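Side-chain contacts in LbaCas13a H328A (C2c2) (Lachnospiraceae bacterium NK4A179, PDB 5WLH), which binds a CRISPR guide RNA and, as an RNA-targeting type VI effector nuclease, probably cleaves RNA with a preference for adenine: residues K116-Y121 / G154-T159; G1120-W1125 / S1267-R1272; S1261-Y1266 / T1286-I1291. All coordinates share one frame; numbering follows the deposited sequence.

Interaction 1 of 3, residues K116-Y121 / G154-T159; sequences KAFEKY and GIISET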
loop_
_atom_site.group_PDB
_atom_site.type_symbol
_atom_site.label_atom_id
_atom_site.label_comp_id
_atom_site.label_asym_id
_atom_site.label_seq_id
_atom_site.Cartn_x
_atom_site.Cartn_y
_atom_site.Cartn_z
ATOM N N LYS A 116 22.619 16.246 -40.685
ATOM C CA LYS A 116 21.279 16.684 -41.059
ATOM C C LYS A 116 20.676 15.769 -42.118
ATOM O O LYS A 116 19.489 15.433 -42.051
ATOM C CB LYS A 116 21.316 18.130 -41.557
ATOM C CG LYS A 116 21.038 19.191 -40.486
ATOM C CD LYS A 116 19.589 19.146 -40.000
ATOM C CE LYS A 116 19.503 19.270 -38.479
ATOM N NZ LYS A 116 18.281 18.613 -37.925
ATOM N N ALA A 117 21.473 15.354 -43.104
ATOM C CA ALA A 117 20.950 14.465 -44.139
ATOM C C ALA A 117 20.548 13.117 -43.553
ATOM O O ALA A 117 19.496 12.566 -43.902
ATOM C CB ALA A 117 21.988 14.279 -45.246
ATOM N N PHE A 118 21.375 12.573 -42.656
ATOM C CA PHE A 118 21.083 11.280 -42.041
ATOM C C PHE A 118 19.826 11.357 -41.180
ATOM O O PHE A 118 18.988 10.447 -41.210
ATOM C CB PHE A 118 22.272 10.821 -41.195
ATOM C CG PHE A 118 23.423 10.241 -41.985
ATOM C CD1 PHE A 118 23.211 9.270 -42.947
ATOM C CD2 PHE A 118 24.725 10.650 -41.726
ATOM C CE1 PHE A 118 24.281 8.727 -43.659
ATOM C CE2 PHE A 118 25.793 10.122 -42.420
ATOM C CZ PHE A 118 25.570 9.151 -43.396
ATOM N N GLU A 119 19.667 12.438 -40.416
ATOM C CA GLU A 119 18.449 12.587 -39.621
ATOM C C GLU A 119 17.223 12.710 -40.513
ATOM O O GLU A 119 16.171 12.134 -40.211
ATOM C CB GLU A 119 18.544 13.797 -38.695
ATOM C CG GLU A 119 17.308 13.955 -37.805
ATOM C CD GLU A 119 17.189 15.332 -37.178
ATOM O OE1 GLU A 119 16.768 15.414 -36.001
ATOM O OE2 GLU A 119 17.519 16.332 -37.857
ATOM N N LYS A 120 17.335 13.467 -41.608
ATOM C CA LYS A 120 16.226 13.586 -42.547
ATOM C C LYS A 120 15.905 12.244 -43.194
ATOM O O LYS A 120 14.732 11.905 -43.390
ATOM C CB LYS A 120 16.552 14.636 -43.607
ATOM C CG LYS A 120 15.615 14.623 -44.798
ATOM C CD LYS A 120 14.311 15.328 -44.484
ATOM C CE LYS A 120 13.753 15.987 -45.734
ATOM N NZ LYS A 120 14.813 16.729 -46.475
ATOM N N TYR A 121 16.940 11.472 -43.544
ATOM C CA TYR A 121 16.749 10.100 -44.001
ATOM C C TYR A 121 15.937 9.290 -42.997
ATOM O O TYR A 121 15.003 8.569 -43.364
ATOM C CB TYR A 121 18.114 9.446 -44.212
ATOM C CG TYR A 121 18.071 8.010 -44.675
ATOM C CD1 TYR A 121 17.970 6.954 -43.766
ATOM C CD2 TYR A 121 18.165 7.707 -46.024
ATOM C CE1 TYR A 121 17.938 5.643 -44.204
ATOM C CE2 TYR A 121 18.151 6.404 -46.467
ATOM C CZ TYR A 121 18.033 5.380 -45.565
ATOM O OH TYR A 121 18.017 4.098 -46.046
ATOM N N GLY A 154 26.308 4.420 -48.722
ATOM C CA GLY A 154 27.306 3.420 -48.385
ATOM C C GLY A 154 27.638 3.395 -46.905
ATOM O O GLY A 154 27.910 2.336 -46.335
ATOM N N ILE A 155 27.611 4.558 -46.254
ATOM C CA ILE A 155 27.891 4.603 -44.824
ATOM C C ILE A 155 26.843 3.811 -44.052
ATOM O O ILE A 155 27.161 3.119 -43.075
ATOM C CB ILE A 155 27.966 6.064 -44.337
ATOM C CG1 ILE A 155 29.250 6.728 -44.842
ATOM C CG2 ILE A 155 27.964 6.121 -42.806
ATOM C CD1 ILE A 155 29.386 8.174 -44.411
ATOM N N ILE A 156 25.579 3.899 -44.475
ATOM C CA ILE A 156 24.519 3.167 -43.793
ATOM C C ILE A 156 24.114 1.952 -44.616
ATOM O O ILE A 156 22.930 1.615 -44.702
ATOM C CB ILE A 156 23.314 4.074 -43.495
ATOM C CG1 ILE A 156 22.828 4.779 -44.766
ATOM C CG2 ILE A 156 23.692 5.095 -42.431
ATOM C CD1 ILE A 156 21.343 5.096 -44.743
ATOM N N SER A 157 25.096 1.282 -45.209
ATOM C CA SER A 157 24.885 0.047 -45.948
ATOM C C SER A 157 25.250 -1.161 -45.095
ATOM O O SER A 157 25.944 -1.054 -44.081
ATOM C CB SER A 157 25.713 0.037 -47.239
ATOM O OG SER A 157 27.097 -0.093 -46.938
ATOM N N GLU A 158 24.765 -2.327 -45.523
ATOM C CA GLU A 158 25.162 -3.566 -44.868
ATOM C C GLU A 158 26.672 -3.747 -44.921
ATOM O O GLU A 158 27.289 -4.182 -43.941
ATOM C CB GLU A 158 24.468 -4.753 -45.525
ATOM C CG GLU A 158 24.856 -6.082 -44.905
ATOM C CD GLU A 158 23.951 -7.219 -45.344
ATOM O OE1 GLU A 158 24.200 -8.379 -44.941
ATOM O OE2 GLU A 158 22.999 -6.945 -46.093
ATOM N N THR A 159 27.279 -3.427 -46.063
ATOM C CA THR A 159 28.725 -3.583 -46.202
ATOM C C THR A 159 29.463 -2.797 -45.123
ATOM O O THR A 159 30.330 -3.340 -44.427
ATOM C CB THR A 159 29.174 -3.140 -47.597
ATOM O OG1 THR A 159 28.567 -3.975 -48.595
ATOM C CG2 THR A 159 30.691 -3.232 -47.711
#
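Apolar contacts carry the meeting of Phe118 and Tyr121, one helical turn apart on helix 115-130, with Ile155, which ends helix 146-155, and Ile156 just past it. The Phe118 ring is met obliquely: its CZ lies 3.9 Å from Ile155 CG2, and its CE1 touches Ile156 CG2. A CH-pi contact forms the second group. Ile156 CD1 stands over one face of the Tyr121 ring, 3.7 Å from the centroid and 23° off the normal, displaced toward the rim near CZ. Tyr121 CG lies anti to the backbone N (chi1 179°), which carries the ring out to meet the isoleucine arriving from the opposite direction. Polar bonds finish the turn: Ser157, the N-cap of helix 158-166, gives its OG proton to Gly154 O at 2.6 Å, and OG also accepts from Asn160 N. Tyr121 OH is hydrogen-bonded to Asp224 on helix 218-230, and Phe139 stacks with its ring. A leucine in place of Tyr121 would probably leave Ile156 CD1 without its aromatic face and Asp224 without its hydroxyl partner. With only carbon meeting carbon between Phe118 and the two isoleucines, the junction rests on shape and burial, while hydrogen bonds fix its margins.

Interaction 2 of 3, residues G1120-W1125 / S1267-R1272; sequences GQLINW and SEVFDR. With nucleotides of chain B.
Leu1122 and Trp1125 present their side chains to Val1269 where helix 1106-1145 packs on helix 1262-1273, a buried helix-helix contact whose second helix also reaches the RNA. Gln1121 lays NE2 3.0 Å above one face of the Trp1125 ring, without a hydrogen bond. Leu1122 is first to touch the valine, its CD2 branch extending to Val1269 CG2, 3.8 Å away. One turn later Trp1125 takes the other methyl, its CE3 lying obliquely 3.8 Å from Val1269 CG1. Val1269 divides its branches because CG1 is anti to the backbone N (chi1 168°) while CG2 is anti to the carbonyl carbon, giving each partner one methyl. Phe1274 meets Trp1125 edge-to-face, and Ile1249 packs on Leu1122. Past Val1269, Phe1270 sets its ring edge against the RNA, with CE2 3.5 Å from O2' of A4 of chain B. Glu1268 and Arg1272 form a salt bridge along the same helix: NE and NH2 of the arginine grip OE1 side-on, both from one face of the carboxylate. Asp1271 OD2 forms a salt bridge with Lys1308, and OD1 accepts from Ala1326 N. That same OD1 accepts a very short hydrogen bond, 2.5 Å, from O2' of A3 of chain B.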
loop_
_atom_site.group_PDB
_atom_site.type_symbol
_atom_site.label_atom_id
_atom_site.label_comp_id
_atom_site.label_asym_id
_atom_site.label_seq_id
_atom_site.Cartn_x
_atom_site.Cartn_y
_atom_site.Cartn_z
ATOM N N GLY A 1120 -4.405 -6.188 9.791
ATOM C CA GLY A 1120 -4.653 -4.807 9.410
ATOM C C GLY A 1120 -4.725 -4.630 7.907
ATOM O O GLY A 1120 -5.540 -3.863 7.408
ATOM N N GLN A 1121 -3.887 -5.351 7.157
ATOM C CA GLN A 1121 -3.979 -5.223 5.709
ATOM C C GLN A 1121 -5.296 -5.800 5.201
ATOM O O GLN A 1121 -5.902 -5.269 4.270
ATOM C CB GLN A 1121 -2.786 -5.923 5.043
ATOM C CG GLN A 1121 -2.836 -5.904 3.507
ATOM C CD GLN A 1121 -2.804 -4.491 2.945
ATOM O OE1 GLN A 1121 -1.830 -3.753 3.138
ATOM N NE2 GLN A 1121 -3.876 -4.105 2.245
ATOM N N LEU A 1122 -5.746 -6.901 5.801
ATOM C CA LEU A 1122 -7.044 -7.452 5.436
ATOM C C LEU A 1122 -8.158 -6.442 5.681
ATOM O O LEU A 1122 -9.027 -6.255 4.835
ATOM C CB LEU A 1122 -7.308 -8.730 6.220
ATOM C CG LEU A 1122 -6.427 -9.908 5.770
ATOM C CD1 LEU A 1122 -6.548 -11.052 6.754
ATOM C CD2 LEU A 1122 -6.756 -10.377 4.334
ATOM N N ILE A 1123 -8.130 -5.764 6.822
ATOM C CA ILE A 1123 -9.162 -4.772 7.101
ATOM C C ILE A 1123 -9.032 -3.577 6.163
ATOM O O ILE A 1123 -10.033 -3.024 5.699
ATOM C CB ILE A 1123 -9.109 -4.354 8.575
ATOM C CG1 ILE A 1123 -9.448 -5.571 9.460
ATOM C CG2 ILE A 1123 -10.207 -3.293 8.849
ATOM C CD1 ILE A 1123 -9.138 -5.363 10.940
ATOM N N ASN A 1124 -7.801 -3.165 5.868
ATOM C CA ASN A 1124 -7.584 -2.128 4.862
ATOM C C ASN A 1124 -8.278 -2.501 3.551
ATOM O O ASN A 1124 -9.022 -1.701 2.973
ATOM C CB ASN A 1124 -6.075 -1.934 4.682
ATOM C CG ASN A 1124 -5.718 -0.825 3.708
ATOM O OD1 ASN A 1124 -6.101 -0.856 2.544
ATOM N ND2 ASN A 1124 -4.907 0.131 4.171
ATOM N N TRP A 1125 -8.067 -3.734 3.081
ATOM C CA TRP A 1125 -8.712 -4.186 1.851
ATOM C C TRP A 1125 -10.231 -4.161 1.973
ATOM O O TRP A 1125 -10.932 -3.863 1.000
ATOM C CB TRP A 1125 -8.244 -5.599 1.521
ATOM C CG TRP A 1125 -6.914 -5.619 0.850
ATOM C CD1 TRP A 1125 -6.360 -4.634 0.070
ATOM C CD2 TRP A 1125 -5.966 -6.693 0.887
ATOM N NE1 TRP A 1125 -5.114 -5.050 -0.398
ATOM C CE2 TRP A 1125 -4.860 -6.308 0.094
ATOM C CE3 TRP A 1125 -5.950 -7.941 1.516
ATOM C CZ2 TRP A 1125 -3.739 -7.133 -0.084
ATOM C CZ3 TRP A 1125 -4.863 -8.764 1.326
ATOM C CH2 TRP A 1125 -3.760 -8.351 0.538
ATOM N N SER A 1267 -5.770 -16.231 0.596
ATOM C CA SER A 1267 -6.126 -16.966 -0.614
ATOM C C SER A 1267 -7.533 -16.616 -1.062
ATOM O O SER A 1267 -7.786 -16.464 -2.262
ATOM C CB SER A 1267 -6.043 -18.486 -0.387
ATOM O OG SER A 1267 -4.722 -18.903 -0.170
ATOM N N GLU A 1268 -8.468 -16.509 -0.118
ATOM C CA GLU A 1268 -9.837 -16.242 -0.529
ATOM C C GLU A 1268 -10.006 -14.794 -0.972
ATOM O O GLU A 1268 -10.796 -14.516 -1.883
ATOM C CB GLU A 1268 -10.823 -16.591 0.585
ATOM C CG GLU A 1268 -12.259 -16.423 0.092
ATOM C CD GLU A 1268 -13.294 -16.832 1.112
ATOM O OE1 GLU A 1268 -14.491 -16.679 0.802
ATOM O OE2 GLU A 1268 -12.914 -17.291 2.212
ATOM N N VAL A 1269 -9.266 -13.868 -0.355
ATOM C CA VAL A 1269 -9.245 -12.496 -0.854
ATOM C C VAL A 1269 -8.763 -12.486 -2.299
ATOM O O VAL A 1269 -9.410 -11.930 -3.191
ATOM C CB VAL A 1269 -8.368 -11.613 0.057
ATOM C CG1 VAL A 1269 -8.090 -10.248 -0.612
ATOM C CG2 VAL A 1269 -9.037 -11.420 1.415
ATOM N N PHE A 1270 -7.624 -13.126 -2.552
ATOM C CA PHE A 1270 -7.104 -13.228 -3.911
ATOM C C PHE A 1270 -8.131 -13.852 -4.852
ATOM O O PHE A 1270 -8.294 -13.407 -5.991
ATOM C CB PHE A 1270 -5.820 -14.065 -3.911
ATOM C CG PHE A 1270 -5.195 -14.223 -5.262
ATOM C CD1 PHE A 1270 -4.703 -13.113 -5.945
ATOM C CD2 PHE A 1270 -5.039 -15.489 -5.828
ATOM C CE1 PHE A 1270 -4.118 -13.238 -7.191
ATOM C CE2 PHE A 1270 -4.453 -15.637 -7.070
ATOM C CZ PHE A 1270 -3.968 -14.517 -7.749
ATOM N N ASP A 1271 -8.818 -14.887 -4.392
ATOM C CA ASP A 1271 -9.711 -15.619 -5.278
ATOM C C ASP A 1271 -10.927 -14.789 -5.657
ATOM O O ASP A 1271 -11.329 -14.776 -6.827
ATOM C CB ASP A 1271 -10.156 -16.922 -4.626
ATOM C CG ASP A 1271 -11.092 -17.706 -5.528
ATOM O OD1 ASP A 1271 -10.592 -18.494 -6.368
ATOM O OD2 ASP A 1271 -12.314 -17.494 -5.426
ATOM N N ARG A 1272 -11.530 -14.077 -4.688
ATOM C CA ARG A 1272 -12.814 -13.461 -5.007
ATOM C C ARG A 1272 -13.161 -12.171 -4.277
ATOM O O ARG A 1272 -14.290 -11.700 -4.446
ATOM C CB ARG A 1272 -13.960 -14.464 -4.760
ATOM C CG ARG A 1272 -14.061 -15.003 -3.337
ATOM C CD ARG A 1272 -15.300 -15.908 -3.256
ATOM N NE ARG A 1272 -15.415 -16.656 -2.012
ATOM C CZ ARG A 1272 -16.366 -17.567 -1.810
ATOM N NH1 ARG A 1272 -17.243 -17.814 -2.780
ATOM N NH2 ARG A 1272 -16.444 -18.216 -0.659
ATOM P P A B 4 -10.425 -17.535 -12.054
ATOM O OP1 A B 4 -10.519 -16.047 -12.171
ATOM O OP2 A B 4 -10.449 -18.391 -13.269
ATOM O "O5'" A B 4 -9.089 -17.895 -11.277
ATOM C "C5'" A B 4 -8.796 -17.295 -10.026
ATOM C "C4'" A B 4 -7.604 -17.960 -9.404
ATOM O "O4'" A B 4 -7.907 -19.352 -9.143
ATOM C "C3'" A B 4 -6.368 -18.013 -10.278
ATOM O "O3'" A B 4 -5.638 -16.805 -10.246
ATOM C "C2'" A B 4 -5.610 -19.199 -9.703
ATOM O "O2'" A B 4 -4.985 -18.845 -8.476
ATOM C "C1'" A B 4 -6.762 -20.144 -9.378
ATOM N N9 A B 4 -7.069 -21.058 -10.493
ATOM C C8 A B 4 -8.083 -20.998 -11.416
ATOM N N7 A B 4 -8.077 -22.008 -12.260
ATOM C C5 A B 4 -6.999 -22.782 -11.847
ATOM C C6 A B 4 -6.429 -23.989 -12.313
ATOM N N6 A B 4 -6.894 -24.689 -13.349
ATOM N N1 A B 4 -5.357 -24.468 -11.648
ATOM C C2 A B 4 -4.869 -23.788 -10.606
ATOM N N3 A B 4 -5.314 -22.646 -10.082
ATOM C C4 A B 4 -6.373 -22.198 -10.760
ATOM P P A B 3 -15.335 -19.281 -13.952
ATOM O OP1 A B 3 -14.203 -18.512 -14.535
ATOM O OP2 A B 3 -15.960 -20.395 -14.710
ATOM O "O5'" A B 3 -14.929 -19.918 -12.559
ATOM C "C5'" A B 3 -13.593 -20.209 -12.281
ATOM C "C4'" A B 3 -13.239 -19.757 -10.897
ATOM O "O4'" A B 3 -13.411 -20.878 -9.992
ATOM C "C3'" A B 3 -11.780 -19.357 -10.763
ATOM O "O3'" A B 3 -11.583 -17.982 -11.044
ATOM C "C2'" A B 3 -11.430 -19.775 -9.351
ATOM O "O2'" A B 3 -11.953 -18.837 -8.423
ATOM C "C1'" A B 3 -12.253 -21.057 -9.225
ATOM N N9 A B 3 -11.564 -22.235 -9.779
ATOM C C8 A B 3 -11.992 -23.020 -10.838
ATOM N N7 A B 3 -11.193 -24.029 -11.102
ATOM C C5 A B 3 -10.177 -23.895 -10.158
ATOM C C6 A B 3 -9.029 -24.660 -9.888
ATOM N N6 A B 3 -8.695 -25.735 -10.607
ATOM N N1 A B 3 -8.223 -24.277 -8.868
ATOM C C2 A B 3 -8.570 -23.192 -8.162
ATOM N N3 A B 3 -9.629 -22.398 -8.322
ATOM C C4 A B 3 -10.397 -22.806 -9.339
#

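Interaction 3 of 3, residues S1261-Y1266 / T1286-I1291; sequences SFLGIY and TILYNI. With nucleotides of chain B.
With chi1 at 171°, Leu1288 swings CG away from its own amide nitrogen, and its second torsion sets CD1 over the ring of Tyr1266, whose first torsion carries that ring toward helix 1284-1294. The result is a CH-pi contact: CD1 lies 4.2 Å from the ring centroid, only 12° off the normal and thus over the centre of the face. Leu1288 CB lies 3.8 Å from Tyr1266 CD2. The other methyl, CD2, touches Leu1263 CD2 at 3.8 Å, the two leucine side chains crossing at about a right angle, so Leu1288 is held by two residues of one helix. At the far end of the ring, Ile1291 CD1 lies 4.0 Å from Tyr1266 OH, a hydroxyl that is hydrogen-bonded to Leu1118 O. Ser1261 OG, at the N-cap of helix 1262-1273, accepts from Gly1264 N at 2.9 Å. Other residues of helix 1284-1294 meet the RNA: Asn1290 ND2 donates to OP1 of C30 of chain B at 3.0 Å, and Ile1287 CD1 packs on the sugar of A29 of chain B. The short segments run roughly antiparallel (149°, axes 11.9 Å apart), an apolar helix-helix packing whose second helix also carries these RNA contacts.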
loop_
_atom_site.group_PDB
_atom_site.type_symbol
_atom_site.label_atom_id
_atom_site.label_comp_id
_atom_site.label_asym_id
_atom_site.label_seq_id
_atom_site.Cartn_x
_atom_site.Cartn_y
_atom_site.Cartn_z
ATOM N N SER A 1261 -6.582 -20.374 8.060
ATOM C CA SER A 1261 -5.278 -19.777 8.276
ATOM C C SER A 1261 -5.234 -18.394 7.657
ATOM O O SER A 1261 -6.087 -18.021 6.856
ATOM C CB SER A 1261 -4.196 -20.641 7.648
ATOM O OG SER A 1261 -4.540 -20.868 6.298
ATOM N N PHE A 1262 -4.209 -17.634 8.041
ATOM C CA PHE A 1262 -3.912 -16.400 7.331
ATOM C C PHE A 1262 -3.727 -16.661 5.841
ATOM O O PHE A 1262 -4.253 -15.932 5.005
ATOM C CB PHE A 1262 -2.681 -15.733 7.948
ATOM C CG PHE A 1262 -3.027 -14.810 9.090
ATOM C CD1 PHE A 1262 -3.780 -13.663 8.859
ATOM C CD2 PHE A 1262 -2.629 -15.096 10.385
ATOM C CE1 PHE A 1262 -4.112 -12.798 9.898
ATOM C CE2 PHE A 1262 -2.960 -14.233 11.442
ATOM C CZ PHE A 1262 -3.698 -13.082 11.195
ATOM N N LEU A 1263 -2.982 -17.711 5.480
ATOM C CA LEU A 1263 -2.832 -18.020 4.061
ATOM C C LEU A 1263 -4.169 -18.323 3.415
ATOM O O LEU A 1263 -4.400 -17.964 2.257
ATOM C CB LEU A 1263 -1.887 -19.203 3.862
ATOM C CG LEU A 1263 -0.413 -18.821 3.900
ATOM C CD1 LEU A 1263 0.390 -20.101 3.827
ATOM C CD2 LEU A 1263 -0.037 -17.906 2.733
ATOM N N GLY A 1264 -5.058 -19.002 4.140
ATOM C CA GLY A 1264 -6.356 -19.319 3.570
ATOM C C GLY A 1264 -7.221 -18.086 3.386
ATOM O O GLY A 1264 -7.991 -17.997 2.427
ATOM N N ILE A 1265 -7.126 -17.138 4.315
ATOM C CA ILE A 1265 -7.889 -15.900 4.182
ATOM C C ILE A 1265 -7.333 -15.068 3.038
ATOM O O ILE A 1265 -8.083 -14.597 2.175
ATOM C CB ILE A 1265 -7.882 -15.121 5.503
ATOM C CG1 ILE A 1265 -8.650 -15.888 6.583
ATOM C CG2 ILE A 1265 -8.535 -13.724 5.305
ATOM C CD1 ILE A 1265 -8.188 -15.561 8.010
ATOM N N TYR A 1266 -6.005 -14.892 3.005
ATOM C CA TYR A 1266 -5.389 -14.191 1.886
ATOM C C TYR A 1266 -5.714 -14.895 0.574
ATOM O O TYR A 1266 -5.951 -14.243 -0.452
ATOM C CB TYR A 1266 -3.876 -14.088 2.103
ATOM C CG TYR A 1266 -3.493 -12.865 2.903
ATOM C CD1 TYR A 1266 -3.718 -12.809 4.273
ATOM C CD2 TYR A 1266 -2.944 -11.746 2.268
ATOM C CE1 TYR A 1266 -3.388 -11.662 5.010
ATOM C CE2 TYR A 1266 -2.614 -10.606 2.986
ATOM C CZ TYR A 1266 -2.859 -10.564 4.342
ATOM O OH TYR A 1266 -2.544 -9.428 5.050
ATOM N N THR A 1286 1.641 -10.236 -3.650
ATOM C CA THR A 1286 2.838 -9.414 -3.471
ATOM C C THR A 1286 2.769 -8.642 -2.165
ATOM O O THR A 1286 3.767 -8.502 -1.456
ATOM C CB THR A 1286 2.966 -8.460 -4.656
ATOM O OG1 THR A 1286 3.318 -9.222 -5.815
ATOM C CG2 THR A 1286 4.042 -7.365 -4.386
ATOM N N ILE A 1287 1.584 -8.130 -1.825
ATOM C CA ILE A 1287 1.463 -7.382 -0.581
ATOM C C ILE A 1287 1.750 -8.283 0.609
ATOM O O ILE A 1287 2.440 -7.885 1.557
ATOM C CB ILE A 1287 0.075 -6.735 -0.508
ATOM C CG1 ILE A 1287 0.027 -5.565 -1.504
ATOM C CG2 ILE A 1287 -0.209 -6.240 0.903
ATOM C CD1 ILE A 1287 -1.377 -5.017 -1.719
ATOM N N LEU A 1288 1.236 -9.516 0.576
ATOM C CA LEU A 1288 1.550 -10.489 1.620
ATOM C C LEU A 1288 3.046 -10.757 1.676
ATOM O O LEU A 1288 3.657 -10.720 2.747
ATOM C CB LEU A 1288 0.786 -11.789 1.363
ATOM C CG LEU A 1288 1.164 -12.987 2.247
ATOM C CD1 LEU A 1288 0.884 -12.686 3.696
ATOM C CD2 LEU A 1288 0.368 -14.201 1.821
ATOM N N TYR A 1289 3.649 -11.027 0.522
ATOM C CA TYR A 1289 5.093 -11.259 0.465
ATOM C C TYR A 1289 5.869 -10.070 1.042
ATOM O O TYR A 1289 6.846 -10.243 1.788
ATOM C CB TYR A 1289 5.472 -11.532 -0.986
ATOM C CG TYR A 1289 6.952 -11.474 -1.281
ATOM C CD1 TYR A 1289 7.737 -12.621 -1.190
ATOM C CD2 TYR A 1289 7.557 -10.288 -1.689
ATOM C CE1 TYR A 1289 9.093 -12.583 -1.468
ATOM C CE2 TYR A 1289 8.922 -10.243 -1.959
ATOM C CZ TYR A 1289 9.673 -11.397 -1.851
ATOM O OH TYR A 1289 11.020 -11.364 -2.122
ATOM N N ASN A 1290 5.440 -8.850 0.713
ATOM C CA ASN A 1290 6.119 -7.659 1.226
ATOM C C ASN A 1290 6.035 -7.579 2.741
ATOM O O ASN A 1290 7.015 -7.215 3.404
ATOM C CB ASN A 1290 5.497 -6.386 0.634
ATOM C CG ASN A 1290 5.709 -6.248 -0.846
ATOM O OD1 ASN A 1290 6.547 -6.922 -1.444
ATOM N ND2 ASN A 1290 4.935 -5.341 -1.464
ATOM N N ILE A 1291 4.856 -7.864 3.311
ATOM C CA ILE A 1291 4.715 -7.820 4.765
ATOM C C ILE A 1291 5.712 -8.766 5.417
ATOM O O ILE A 1291 6.411 -8.405 6.370
ATOM C CB ILE A 1291 3.270 -8.151 5.176
ATOM C CG1 ILE A 1291 2.341 -7.019 4.738
ATOM C CG2 ILE A 1291 3.200 -8.417 6.677
ATOM C CD1 ILE A 1291 0.848 -7.372 4.875
ATOM P P A B 29 -1.672 0.679 -0.930
ATOM O OP1 A B 29 -2.160 0.138 0.377
ATOM O OP2 A B 29 -1.329 2.126 -1.144
ATOM O "O5'" A B 29 -0.346 -0.063 -1.388
ATOM C "C5'" A B 29 -0.265 -1.478 -1.379
ATOM C "C4'" A B 29 0.766 -1.972 -2.370
ATOM O "O4'" A B 29 0.519 -1.406 -3.676
ATOM C "C3'" A B 29 2.217 -1.611 -2.093
ATOM O "O3'" A B 29 2.791 -2.457 -1.119
ATOM C "C2'" A B 29 2.840 -1.771 -3.467
ATOM O "O2'" A B 29 2.936 -3.146 -3.797
ATOM C "C1'" A B 29 1.738 -1.178 -4.340
ATOM N N9 A B 29 1.917 0.283 -4.470
ATOM C C8 A B 29 1.165 1.295 -3.935
ATOM N N7 A B 29 1.619 2.498 -4.247
ATOM C C5 A B 29 2.728 2.236 -5.027
ATOM C C6 A B 29 3.646 3.095 -5.653
ATOM N N6 A B 29 3.539 4.429 -5.581
ATOM N N1 A B 29 4.644 2.532 -6.342
ATOM C C2 A B 29 4.714 1.195 -6.402
ATOM N N3 A B 29 3.904 0.277 -5.852
ATOM C C4 A B 29 2.924 0.881 -5.171
ATOM P P C B 30 3.875 -1.933 -0.067
ATOM O OP1 C B 30 4.351 -3.187 0.570
ATOM O OP2 C B 30 3.351 -0.809 0.758
ATOM O "O5'" C B 30 5.044 -1.319 -0.940
ATOM C "C5'" C B 30 5.916 -2.150 -1.700
ATOM C "C4'" C B 30 6.865 -1.315 -2.521
ATOM O "O4'" C B 30 6.113 -0.399 -3.360
ATOM C "C3'" C B 30 7.793 -0.404 -1.737
ATOM O "O3'" C B 30 8.919 -1.091 -1.231
ATOM C "C2'" C B 30 8.158 0.668 -2.757
ATOM O "O2'" C B 30 9.165 0.196 -3.622
ATOM C "C1'" C B 30 6.856 0.786 -3.558
ATOM N N1 C B 30 6.040 1.934 -3.123
ATOM C C2 C B 30 6.473 3.194 -3.528
ATOM O O2 C B 30 7.502 3.287 -4.193
ATOM N N3 C B 30 5.766 4.273 -3.175
ATOM C C4 C B 30 4.664 4.125 -2.461
ATOM N N4 C B 30 4.020 5.251 -2.151
ATOM C C5 C B 30 4.182 2.853 -2.026
ATOM C C6 C B 30 4.899 1.771 -2.389
ATOM P P U B 7 0.450 -10.945 -12.870
ATOM O OP1 U B 7 -0.251 -9.832 -13.540
ATOM O OP2 U B 7 1.060 -12.049 -13.678
ATOM O "O5'" U B 7 1.594 -10.377 -11.938
ATOM C "C5'" U B 7 1.309 -9.324 -11.018
ATOM C "C4'" U B 7 2.532 -9.021 -10.200
ATOM O "O4'" U B 7 2.834 -10.155 -9.343
ATOM C "C3'" U B 7 3.793 -8.827 -11.016
ATOM O "O3'" U B 7 3.878 -7.508 -11.538
ATOM C "C2'" U B 7 4.893 -9.177 -10.018
ATOM O "O2'" U B 7 5.142 -8.091 -9.149
ATOM C "C1'" U B 7 4.227 -10.292 -9.201
ATOM N N1 U B 7 4.613 -11.631 -9.690
ATOM C C2 U B 7 5.767 -12.162 -9.154
ATOM O O2 U B 7 6.389 -11.543 -8.312
ATOM N N3 U B 7 6.115 -13.405 -9.624
ATOM C C4 U B 7 5.431 -14.153 -10.568
ATOM O O4 U B 7 5.857 -15.258 -10.908
ATOM C C5 U B 7 4.244 -13.526 -11.079
ATOM C C6 U B 7 3.883 -12.318 -10.631
#

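Overall arrangement
From the N terminus, interaction 1 comes first: it closes a loop of 32 intervening residues, over half helical, and joins helix 115-130 to the turn between helices 146-155 and 158-166. It stands alone, about 57 Å from interaction 2 and 56 Å from interaction 3 between centres. Those two cross along the chain: 1261-1266 falls within the 141-residue span closed by interaction 2, while 1286-1291 lies beyond it, ending interaction 3's own loop of 19 residues, 13 of them helical. They share helix 1262-1273, which packs against helices 1106-1145 and 1284-1294, themselves in direct contact through Trp1125 and Ile1287. Trp1125 CZ3 lies 3.3 Å from Tyr1266 CE2, making one continuous core beside the RNA.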